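Local coordinates for protein glutathione S-transferase (Ceriporiopsis subvermispora, PDB 6J3E) that binds glutathione and, as a serine-type glutathione S-transferase, probably transfers it to electrophilic compounds, at residues A90-L93 against D94-P98; A113-N116 against F117-E121; F146-R149 against T150-S154; S190-G193 against N194-L198; P224-A227 against E228-D231. All coordinates share one frame; numbering follows the deposited sequence.

Contact 1: A90-L93 against D94-P98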
# COMPACT_ATOMS: atom_id res chain seq x y z
N ALA A 90 13.30 -8.22 -10.24
CA ALA A 90 13.08 -7.10 -11.13
C ALA A 90 14.16 -6.06 -10.95
O ALA A 90 14.71 -5.54 -11.93
CB ALA A 90 11.69 -6.49 -10.88
N ARG A 91 14.52 -5.76 -9.69
CA ARG A 91 15.54 -4.75 -9.45
C ARG A 91 16.89 -5.22 -9.95
O ARG A 91 17.65 -4.44 -10.54
CB ARG A 91 15.63 -4.39 -7.97
CG ARG A 91 14.36 -3.75 -7.44
CD ARG A 91 14.46 -3.40 -5.97
NE ARG A 91 13.41 -2.50 -5.56
CZ ARG A 91 12.18 -2.88 -5.28
NH1 ARG A 91 11.28 -1.97 -4.91
NH2 ARG A 91 11.82 -4.18 -5.38
N TYR A 92 17.20 -6.50 -9.71
CA TYR A 92 18.45 -7.05 -10.21
C TYR A 92 18.50 -6.96 -11.73
O TYR A 92 19.52 -6.59 -12.30
CB TYR A 92 18.61 -8.49 -9.76
CG TYR A 92 19.71 -9.18 -10.51
CD1 TYR A 92 21.03 -9.10 -10.05
CD2 TYR A 92 19.44 -9.89 -11.68
CE1 TYR A 92 22.05 -9.73 -10.74
CE2 TYR A 92 20.45 -10.51 -12.38
CZ TYR A 92 21.75 -10.43 -11.90
OH TYR A 92 22.75 -11.05 -12.60
N LEU A 93 17.40 -7.32 -12.39
CA LEU A 93 17.39 -7.25 -13.85
C LEU A 93 17.56 -5.81 -14.34
O LEU A 93 18.27 -5.57 -15.33
CB LEU A 93 16.10 -7.87 -14.38
CG LEU A 93 16.01 -9.35 -14.06
CD1 LEU A 93 14.73 -9.94 -14.62
CD2 LEU A 93 17.25 -10.06 -14.59
N ASP A 94 16.92 -4.83 -13.67
CA ASP A 94 17.13 -3.42 -13.98
C ASP A 94 18.61 -3.07 -13.91
O ASP A 94 19.16 -2.42 -14.80
CB ASP A 94 16.36 -2.51 -13.00
CG ASP A 94 14.95 -2.14 -13.47
OD1 ASP A 94 14.49 -2.64 -14.52
OD2 ASP A 94 14.28 -1.36 -12.73
N LYS A 95 19.27 -3.49 -12.83
CA LYS A 95 20.60 -3.02 -12.50
C LYS A 95 21.69 -3.78 -13.26
O LYS A 95 22.76 -3.24 -13.52
CB LYS A 95 20.81 -3.10 -10.99
CG LYS A 95 22.22 -3.43 -10.54
CD LYS A 95 22.21 -4.23 -9.25
CE LYS A 95 23.57 -4.88 -8.99
NZ LYS A 95 23.49 -5.94 -7.94
N THR A 96 21.41 -5.02 -13.65
CA THR A 96 22.44 -5.79 -14.34
C THR A 96 22.35 -5.65 -15.85
O THR A 96 23.37 -5.76 -16.54
CB THR A 96 22.33 -7.26 -13.89
OG1 THR A 96 22.53 -7.32 -12.47
CG2 THR A 96 23.37 -8.15 -14.57
N TYR A 97 21.16 -5.36 -16.40
CA TYR A 97 20.95 -5.24 -17.84
C TYR A 97 20.37 -3.87 -18.13
O TYR A 97 19.24 -3.74 -18.60
CB TYR A 97 20.05 -6.35 -18.36
CG TYR A 97 20.66 -7.69 -18.08
CD1 TYR A 97 20.39 -8.38 -16.91
CD2 TYR A 97 21.58 -8.23 -18.96
CE1 TYR A 97 20.99 -9.59 -16.66
CE2 TYR A 97 22.18 -9.45 -18.71
CZ TYR A 97 21.90 -10.12 -17.56
OH TYR A 97 22.53 -11.32 -17.33
N PRO A 98 21.15 -2.81 -17.88
CA PRO A 98 20.59 -1.45 -17.89
C PRO A 98 20.12 -1.00 -19.25
O PRO A 98 19.36 -0.02 -19.32
CB PRO A 98 21.76 -0.59 -17.41
CG PRO A 98 22.96 -1.34 -17.90
CD PRO A 98 22.61 -2.80 -17.70

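Contact 2: A113-N116 against F117-E121. With EDO (1,2-ethanediol), chain K.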
# COMPACT_ATOMS: atom_id res chain seq x y z
N ALA A 113 7.81 -0.39 -3.59
CA ALA A 113 7.80 -1.26 -2.43
C ALA A 113 6.55 -1.04 -1.60
O ALA A 113 5.99 -2.00 -1.05
CB ALA A 113 9.04 -1.02 -1.57
N ALA A 114 6.10 0.21 -1.51
CA ALA A 114 4.84 0.48 -0.83
C ALA A 114 3.67 -0.09 -1.62
O ALA A 114 2.72 -0.63 -1.05
CB ALA A 114 4.67 1.98 -0.61
N PHE A 115 3.72 0.01 -2.95
CA PHE A 115 2.64 -0.56 -3.74
C PHE A 115 2.54 -2.06 -3.50
O PHE A 115 1.43 -2.60 -3.35
CB PHE A 115 2.86 -0.26 -5.22
CG PHE A 115 2.05 -1.14 -6.14
CD1 PHE A 115 0.75 -0.80 -6.48
CD2 PHE A 115 2.59 -2.32 -6.66
CE1 PHE A 115 -0.00 -1.62 -7.33
CE2 PHE A 115 1.84 -3.14 -7.51
CZ PHE A 115 0.54 -2.79 -7.84
N ASN A 116 3.68 -2.75 -3.42
CA ASN A 116 3.65 -4.19 -3.21
C ASN A 116 2.84 -4.54 -1.97
O ASN A 116 1.95 -5.40 -2.01
CB ASN A 116 5.08 -4.74 -3.09
CG ASN A 116 5.09 -6.26 -2.96
OD1 ASN A 116 4.79 -6.96 -3.92
ND2 ASN A 116 5.40 -6.76 -1.76
N PHE A 117 3.13 -3.86 -0.85
CA PHE A 117 2.33 -4.04 0.36
C PHE A 117 0.85 -3.78 0.10
O PHE A 117 0.01 -4.63 0.40
CB PHE A 117 2.84 -3.12 1.46
CG PHE A 117 2.10 -3.26 2.74
CD1 PHE A 117 2.14 -4.44 3.45
CD2 PHE A 117 1.35 -2.22 3.24
CE1 PHE A 117 1.44 -4.58 4.64
CE2 PHE A 117 0.66 -2.35 4.44
CZ PHE A 117 0.71 -3.52 5.13
N ALA A 118 0.52 -2.60 -0.45
CA ALA A 118 -0.88 -2.25 -0.69
C ALA A 118 -1.57 -3.32 -1.51
O ALA A 118 -2.70 -3.73 -1.22
CB ALA A 118 -0.98 -0.90 -1.41
N PHE A 119 -0.88 -3.79 -2.55
CA PHE A 119 -1.43 -4.82 -3.41
C PHE A 119 -1.64 -6.12 -2.64
O PHE A 119 -2.68 -6.78 -2.80
CB PHE A 119 -0.49 -5.03 -4.61
CG PHE A 119 -0.97 -6.09 -5.56
CD1 PHE A 119 -0.65 -7.42 -5.36
CD2 PHE A 119 -1.75 -5.75 -6.65
CE1 PHE A 119 -1.10 -8.40 -6.24
CE2 PHE A 119 -2.20 -6.71 -7.54
CZ PHE A 119 -1.87 -8.04 -7.34
N SER A 120 -0.66 -6.52 -1.83
CA SER A 120 -0.82 -7.74 -1.04
C SER A 120 -1.99 -7.60 -0.09
O SER A 120 -2.78 -8.53 0.07
CB SER A 120 0.47 -8.05 -0.28
OG SER A 120 1.46 -8.61 -1.13
N GLU A 121 -2.11 -6.45 0.56
CA GLU A 121 -3.24 -6.24 1.46
C GLU A 121 -4.56 -6.24 0.70
O GLU A 121 -5.54 -6.82 1.17
CB GLU A 121 -3.07 -4.94 2.24
CG GLU A 121 -2.22 -5.12 3.47
CD GLU A 121 -2.57 -6.39 4.22
OE1 GLU A 121 -3.73 -6.52 4.67
OE2 GLU A 121 -1.68 -7.26 4.35
C1 EDO K . 5.74 -5.38 3.46
O1 EDO K . 6.29 -4.16 3.98
C2 EDO K . 5.85 -5.44 1.93
O2 EDO K . 4.93 -6.40 1.37

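Contact 3: F146-R149 against T150-S154. With EDO (1,2-ethanediol), chain G.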
# COMPACT_ATOMS: atom_id res chain seq x y z
N PHE A 146 1.99 -32.07 -1.11
CA PHE A 146 2.64 -31.03 -0.33
C PHE A 146 1.75 -29.80 -0.17
O PHE A 146 1.63 -29.24 0.93
CB PHE A 146 3.96 -30.65 -1.00
CG PHE A 146 4.75 -29.61 -0.26
CD1 PHE A 146 4.47 -28.26 -0.42
CD2 PHE A 146 5.80 -29.98 0.59
CE1 PHE A 146 5.20 -27.29 0.26
CE2 PHE A 146 6.53 -29.02 1.27
CZ PHE A 146 6.24 -27.67 1.10
N PHE A 147 1.15 -29.34 -1.26
CA PHE A 147 0.38 -28.10 -1.21
C PHE A 147 -0.87 -28.26 -0.34
O PHE A 147 -1.15 -27.42 0.53
CB PHE A 147 -0.01 -27.68 -2.63
CG PHE A 147 -0.56 -26.30 -2.72
CD1 PHE A 147 0.28 -25.23 -2.97
CD2 PHE A 147 -1.93 -26.06 -2.58
CE1 PHE A 147 -0.22 -23.94 -3.05
CE2 PHE A 147 -2.43 -24.77 -2.67
CZ PHE A 147 -1.57 -23.71 -2.91
N ARG A 148 -1.62 -29.34 -0.56
CA ARG A 148 -2.83 -29.54 0.21
C ARG A 148 -2.53 -29.64 1.71
O ARG A 148 -3.21 -29.00 2.53
CB ARG A 148 -3.55 -30.79 -0.30
CG ARG A 148 -4.79 -31.10 0.48
CD ARG A 148 -5.42 -32.41 0.07
NE ARG A 148 -6.13 -32.33 -1.20
CZ ARG A 148 -7.37 -31.85 -1.32
NH1 ARG A 148 -8.02 -31.39 -0.24
NH2 ARG A 148 -7.97 -31.84 -2.50
N ARG A 149 -1.48 -30.40 2.07
CA ARG A 149 -1.19 -30.65 3.49
C ARG A 149 -0.82 -29.37 4.21
O ARG A 149 -1.37 -29.06 5.27
CB ARG A 149 -0.05 -31.67 3.62
CG ARG A 149 0.23 -32.09 5.07
CD ARG A 149 1.71 -32.31 5.36
NE ARG A 149 2.44 -32.83 4.20
CZ ARG A 149 3.62 -32.37 3.80
NH1 ARG A 149 4.19 -31.37 4.48
NH2 ARG A 149 4.23 -32.88 2.72
N THR A 150 0.12 -28.61 3.64
CA THR A 150 0.60 -27.39 4.28
C THR A 150 -0.48 -26.31 4.30
O THR A 150 -0.67 -25.63 5.32
CB THR A 150 1.86 -26.88 3.58
OG1 THR A 150 1.60 -26.62 2.19
CG2 THR A 150 2.97 -27.91 3.67
N ARG A 151 -1.21 -26.14 3.19
CA ARG A 151 -2.21 -25.07 3.13
C ARG A 151 -3.39 -25.37 4.04
O ARG A 151 -3.89 -24.47 4.73
CB ARG A 151 -2.68 -24.86 1.69
CG ARG A 151 -1.83 -23.82 0.89
CD ARG A 151 -0.33 -24.17 0.83
NE ARG A 151 0.46 -23.15 0.14
CZ ARG A 151 1.79 -23.13 0.07
NH1 ARG A 151 2.51 -24.07 0.65
NH2 ARG A 151 2.41 -22.16 -0.58
N GLU A 152 -3.84 -26.63 4.08
CA GLU A 152 -4.93 -26.98 4.99
C GLU A 152 -4.52 -26.81 6.45
O GLU A 152 -5.29 -26.30 7.27
CB GLU A 152 -5.42 -28.41 4.73
CG GLU A 152 -6.37 -28.54 3.54
CD GLU A 152 -6.80 -29.98 3.25
OE1 GLU A 152 -7.20 -30.26 2.10
OE2 GLU A 152 -6.77 -30.82 4.18
N GLU A 153 -3.31 -27.24 6.80
CA GLU A 153 -2.84 -27.07 8.17
C GLU A 153 -2.79 -25.60 8.55
O GLU A 153 -3.29 -25.20 9.61
CB GLU A 153 -1.47 -27.70 8.36
CG GLU A 153 -0.98 -27.53 9.78
CD GLU A 153 0.49 -27.81 9.94
OE1 GLU A 153 1.20 -27.87 8.91
OE2 GLU A 153 0.93 -27.98 11.11
N SER A 154 -2.19 -24.78 7.69
CA SER A 154 -2.15 -23.34 7.91
C SER A 154 -3.54 -22.72 8.03
O SER A 154 -3.65 -21.56 8.44
CB SER A 154 -1.39 -22.66 6.77
OG SER A 154 -2.28 -22.44 5.69
C1 EDO G . 1.05 -19.94 -3.61
O1 EDO G . 2.36 -20.53 -3.40
C2 EDO G . 1.13 -18.62 -4.38
O2 EDO G . -0.20 -18.08 -4.41

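Contact 4: S190-G193 against N194-L198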
# COMPACT_ATOMS: atom_id res chain seq x y z
N SER A 190 -6.97 6.02 -11.44
CA SER A 190 -7.72 7.18 -11.93
C SER A 190 -7.82 8.27 -10.86
O SER A 190 -8.72 9.13 -10.94
CB SER A 190 -9.10 6.73 -12.38
OG SER A 190 -9.79 6.24 -11.25
N ALA A 191 -6.92 8.27 -9.88
CA ALA A 191 -7.02 9.16 -8.72
C ALA A 191 -6.85 10.63 -9.06
O ALA A 191 -7.28 11.48 -8.27
CB ALA A 191 -5.96 8.77 -7.69
N ASP A 192 -6.20 10.97 -10.18
CA ASP A 192 -6.06 12.36 -10.60
C ASP A 192 -7.07 12.74 -11.68
O ASP A 192 -6.88 13.75 -12.36
CB ASP A 192 -4.63 12.63 -11.10
CG ASP A 192 -4.27 11.83 -12.35
OD1 ASP A 192 -5.14 11.15 -12.92
OD2 ASP A 192 -3.08 11.87 -12.77
N GLY A 193 -8.13 11.94 -11.86
CA GLY A 193 -9.11 12.16 -12.90
C GLY A 193 -8.78 11.51 -14.22
O GLY A 193 -9.68 11.30 -15.03
N ASN A 194 -7.51 11.19 -14.46
CA ASN A 194 -7.05 10.58 -15.71
C ASN A 194 -7.02 9.06 -15.53
O ASN A 194 -6.20 8.54 -14.77
CB ASN A 194 -5.67 11.13 -16.05
CG ASN A 194 -5.05 10.44 -17.22
OD1 ASN A 194 -5.74 10.06 -18.17
ND2 ASN A 194 -3.73 10.25 -17.17
N ASP A 195 -7.89 8.35 -16.24
CA ASP A 195 -8.03 6.90 -16.05
C ASP A 195 -6.96 6.16 -16.86
O ASP A 195 -7.09 5.99 -18.08
CB ASP A 195 -9.44 6.45 -16.44
CG ASP A 195 -9.68 4.97 -16.15
OD1 ASP A 195 -8.91 4.36 -15.37
OD2 ASP A 195 -10.65 4.40 -16.71
N LYS A 196 -5.92 5.70 -16.18
CA LYS A 196 -4.80 5.02 -16.82
C LYS A 196 -4.97 3.50 -16.79
O LYS A 196 -5.77 2.94 -16.02
CB LYS A 196 -3.48 5.35 -16.13
CG LYS A 196 -3.22 6.82 -15.95
CD LYS A 196 -2.25 7.03 -14.78
CE LYS A 196 -2.65 8.25 -13.97
NZ LYS A 196 -3.90 8.09 -13.19
N LEU A 197 -4.19 2.85 -17.63
CA LEU A 197 -3.99 1.42 -17.51
C LEU A 197 -2.65 1.06 -16.90
O LEU A 197 -2.52 -0.01 -16.30
CB LEU A 197 -4.13 0.74 -18.88
CG LEU A 197 -5.60 0.54 -19.22
CD1 LEU A 197 -5.78 0.71 -20.70
CD2 LEU A 197 -6.06 -0.82 -18.75
N LEU A 198 -1.66 1.94 -17.03
CA LEU A 198 -0.37 1.75 -16.42
C LEU A 198 -0.16 2.79 -15.33
O LEU A 198 -0.60 3.94 -15.45
CB LEU A 198 0.74 1.87 -17.46
CG LEU A 198 0.53 1.04 -18.72
CD1 LEU A 198 1.81 1.10 -19.55
CD2 LEU A 198 0.15 -0.41 -18.38

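Contact 5: P224-A227 against E228-D231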
# COMPACT_ATOMS: atom_id res chain seq x y z
N PRO A 224 -9.94 -19.83 -18.86
CA PRO A 224 -10.42 -18.73 -19.72
C PRO A 224 -11.91 -18.77 -20.03
O PRO A 224 -12.49 -17.72 -20.33
CB PRO A 224 -9.59 -18.90 -21.01
CG PRO A 224 -8.45 -19.78 -20.65
CD PRO A 224 -8.82 -20.59 -19.45
N ASP A 225 -12.55 -19.94 -19.98
CA ASP A 225 -13.96 -20.05 -20.34
C ASP A 225 -14.84 -20.31 -19.14
O ASP A 225 -16.04 -20.57 -19.30
CB ASP A 225 -14.16 -21.14 -21.39
CG ASP A 225 -13.60 -20.74 -22.75
OD1 ASP A 225 -14.15 -19.80 -23.38
OD2 ASP A 225 -12.61 -21.36 -23.20
N SER A 226 -14.29 -20.24 -17.93
CA SER A 226 -15.12 -20.32 -16.74
C SER A 226 -16.05 -19.11 -16.68
O SER A 226 -15.72 -18.03 -17.17
CB SER A 226 -14.26 -20.37 -15.48
OG SER A 226 -13.46 -19.20 -15.37
N ALA A 227 -17.21 -19.32 -16.06
CA ALA A 227 -18.14 -18.21 -15.88
C ALA A 227 -17.54 -17.14 -15.00
O ALA A 227 -17.69 -15.94 -15.27
CB ALA A 227 -19.45 -18.72 -15.28
N GLU A 228 -16.86 -17.54 -13.93
CA GLU A 228 -16.24 -16.57 -13.03
C GLU A 228 -15.23 -15.70 -13.77
O GLU A 228 -15.20 -14.48 -13.59
CB GLU A 228 -15.62 -17.29 -11.84
CG GLU A 228 -16.69 -17.91 -10.93
CD GLU A 228 -16.10 -18.72 -9.78
OE1 GLU A 228 -16.77 -18.85 -8.72
OE2 GLU A 228 -14.97 -19.23 -9.92
N TRP A 229 -14.44 -16.30 -14.66
CA TRP A 229 -13.45 -15.49 -15.36
C TRP A 229 -14.10 -14.59 -16.40
O TRP A 229 -13.71 -13.42 -16.56
CB TRP A 229 -12.39 -16.34 -16.05
CG TRP A 229 -11.62 -15.48 -16.98
CD1 TRP A 229 -11.70 -15.46 -18.34
CD2 TRP A 229 -10.68 -14.45 -16.62
NE1 TRP A 229 -10.85 -14.51 -18.85
CE2 TRP A 229 -10.21 -13.87 -17.82
CE3 TRP A 229 -10.17 -13.97 -15.40
CZ2 TRP A 229 -9.28 -12.84 -17.83
CZ3 TRP A 229 -9.24 -12.95 -15.43
CH2 TRP A 229 -8.81 -12.39 -16.63
N LYS A 230 -15.07 -15.12 -17.16
CA LYS A 230 -15.73 -14.27 -18.13
C LYS A 230 -16.42 -13.09 -17.45
O LYS A 230 -16.48 -11.99 -18.02
CB LYS A 230 -16.70 -15.10 -19.00
CG LYS A 230 -16.07 -15.46 -20.39
CD LYS A 230 -15.51 -14.18 -21.11
CE LYS A 230 -15.28 -14.22 -22.67
NZ LYS A 230 -13.96 -14.69 -23.17
N ASP A 231 -16.87 -13.27 -16.21
CA ASP A 231 -17.37 -12.15 -15.41
C ASP A 231 -16.24 -11.21 -15.02
O ASP A 231 -16.41 -9.98 -15.03
CB ASP A 231 -18.08 -12.67 -14.17
CG ASP A 231 -18.53 -11.55 -13.23
OD1 ASP A 231 -19.29 -10.66 -13.67
OD2 ASP A 231 -18.10 -11.57 -12.05

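Contact 1: A90-L93 against D94-P98
Thr96 reaches back over one turn of helix 86-96 to Tyr92 and ties itself to that residue twice. Both of the polar bonds run to Tyr92 O, which accepts from Thr96 N at 2.8 Å and from Thr96 OG1 at 3.1 Å. Threonine suits the last turn of a helix because its hydroxyl can double a backbone bond; here OG1 lies beside its own backbone N (chi1 -60°), turned toward the preceding turn. Tyr97 N still gives a helical bond to Leu93 O at 3.1 Å, although Tyr97 is already the first residue to leave helical angles.

Thr96 also lies over one face of the Tyr92 ring, its CB 4.0 Å from the ring centroid in a CH-pi contact, while OG1 lies over the same face, toward the rim, 3.0 Å from Tyr92 CE1. The Tyr97 ring is turned so that Leu93 O lies at its edge and in its plane. Looser apolar packing joins Leu93 CD2 to Tyr97 CD1 at 4.3 Å, and Leu93 itself is buried against helix 22-34 of the thioredoxin-like domain.

The charged and phenolic ends find partners beyond the two segments. Asp94 forms a salt bridge with Lys34, Arg91 forms one with Asp109, and both Tyr92 OH and Tyr97 OH bond to Asp76 OD2. A helix that begins at the glutathione-binding Ser86 thus ends with its last turn fastened to the sheet by two tyrosine hydroxyls on one carboxylate oxygen, an arrangement that would probably stabilise the charged form of Asp76.

Contact 2: A113-N116 against F117-E121
Asn116 and Phe117 hold between them a molecule of 1,2-ethanediol, probably taken from the crystallisation liquor, which is also bound by Gln184 and Trp188 of the second subunit. The site lies on helix 109-136, the first long helix of the all-helical C-terminal domain of the glutathione transferase fold, at its dimer interface. The grip of the amide is slight: Asn116 ND2 gives a weak bond of 3.2 Å to O2 of the diol, and this same O2 lies in the plane of the Phe117 ring, at its edge. Glu121 CG, one turn on, rests over a face of that ring.

On a different side of the helix two phenylalanines pair. Phe115 and Phe119 lie side by side and point the same way, yet they do not stack, for their planes are 39° apart and their centroids 5.8 Å. What covers a face of the Phe115 ring is Phe119 CB, 4.3 Å from the centroid in a CH-pi contact, and the rings themselves meet through Phe115 CZ and Phe119 CD2 at 3.9 Å. Both CG atoms stand anti to the backbone N (162° and 180°), which carries the two rings in one direction against helix 206-222, where Thr210 touches both.

The positions that face the second subunit are alanines: Trp188 of that subunit packs on Ala113 and Ala114, and its Phe117 on Ala118, so a small methyl lets the chains come close. Backbone bonds run beneath, and on Asn116 O the amide of Ser120 arrives at 2.8 Å while Ser120 OG adds only a weak bond of 3.4 Å.

Contact 3: F146-R149 against T150-S154
Thr150 is bound to Phe146 by both its polar groups: its N gives a bond of 3.2 Å to Phe146 O and its OG1 a shorter one of 2.9 Å, from opposite faces of the carbonyl plane. The hydroxyl can do this because it stands between the backbone N and the carbonyl carbon (chi1 59°). The branched side chain then has its methyl to spare, and CG2 lies over a face of the Phe146 ring, 4.2 Å from the centroid.

Arg151 bends at chi2 (57°) and folds across Phe147, with CD over the centre of the ring at 3.8 Å and NE 3.4 Å from Phe147 CE1. Ring and guanidinium planes are 26° apart. A second hold comes from Thr150, whose OG1 receives Arg151 NH1 at 3.1 Å in the guanidinium plane. All this belongs to helix 141-153 of the helical C-terminal domain, where Arg151 is a glutathione-binding residue; in the absence of glutathione its NH2 makes a weak bond to O1 of a 1,2-ethanediol. Phenylalanine and threonine here form a second shell that probably helps to fix how the arginine is turned, with Tyr45 packing on Phe147 and Arg151 alike.

Arg149 lays NH1 near Thr150 CG2, while its polar end pairs with Glu145. Farther round the helix Arg148 NH1 and Glu152 OE1 form a salt bridge of 2.7 Å, and Glu144 and Glu161 engage the remaining nitrogens of Arg148.

Contact 4: S190-G193 against N194-L198
Asp192 OD1 takes up two donors from the residues that follow it, Asn194 N and Lys196 NZ. The first is the firm one, a bond of 2.8 Å between Asn194 N and Asp192 OD1 that closes an Asx turn; the amide comes to the anti side of the oxygen, 31° out of the carboxylate plane. An aspartate can close this turn because its side chain is short, and a chi1 of 64° folds the carboxylate back over its own main chain, bringing OD1 round to the amide two residues on. The second bond, from Lys196 NZ at 3.3 Å, is weak and forms part of a salt bridge.

Lys196 has better partners for its ammonium group. NZ gives a bond of 2.8 Å to Asn194 O, and another to Leu189 O at the end of helix 169-189. The chain of this buried lysine is bent at chi3 and chi4, which curls its tip back to these carbonyls; the two of them, with the weak bond to Asp192, probably compensate the buried charge. The backbones of Lys196 and Leu189 are hydrogen-bonded too.

A type I beta turn from Ser190 to Gly193 overlaps the Asx turn, with Gly193 N bonded to Ser190 O at 3.0 Å. Gly193, its last residue, has a positive phi of 88°, which glycine takes easily since it has no CB to strike the preceding carbonyl. Ser190 OG bonds to Ala186 O, and Asp195 OD1 is taken by Lys239.

The loop leaves helix 169-189 by two overlapping turns and then runs along helix 235-247, which Leu197 touches, while Ala191 and Asp192 pack on Asp109 of the second subunit.

Contact 5: P224-A227 against E228-D231
Ser226 OG has two partners, accepting from Trp229 N at 3.1 Å and hydrogen-bonded as well to Gly223 O. Ser226 is the N-cap of helix 227-232, and its side chain stands in for the carbonyl that a preceding turn would have supplied. Serine is apt as a cap because its hydroxyl is short enough to swing to the amide three residues on; a chi1 of 61° tucks OG in over the backbone, facing the first turn. The same oxygen touches Trp229 CB at 3.1 Å.

Behind the cap, the helix ladder starts at once: Lys230 N bonds to Ser226 O at 3.0 Å and Asp231 N to Ala227 O at 2.9 Å.

Trp229 is the buried member. Its CG is anti to the backbone N (chi1 167°), which sets the indole so that the carbonyl of Pro224 meets it at the edge, with Pro224 O 3.1 Å from Trp229 CD1. Val215 and Val218 of helix 206-222 pack against the Trp229 side chain, joining the short helix to the long one before it.

Glu228 OE1 forms a salt bridge with Arg171 and a hydrogen bond with Trp175, and Asp231 OD2 bonds to Trp235. At the helix start the serine hydroxyl thus satisfies Trp229 N, an amide with no earlier turn to supply its acceptor, and the negative charge of Glu228 in this first turn may be mildly favourable as well.

In the fold
Along the chain the five contacts follow in order. Contact 1 ends helix 86-96 of the thioredoxin-like N-terminal domain, and the other four belong to the helical C-terminal domain: contact 2 on helix 109-136, contact 3 on helix 141-153, contact 4 in the loop after helix 169-189, contact 5 at the start of helix 227-232. Contacts 1 and 2, with centres about 21 Å apart, touch through Arg91 and Ala113, linking the two domains. Contacts 3 and 4 lie on opposite sides of the chain's centre, about 39 Å between centres. Contact 3 holds the glutathione-binding Arg151. Contacts 1, 2 and 4 meet the second subunit, Arg91 packing on Ala191 of its contact 4 loop.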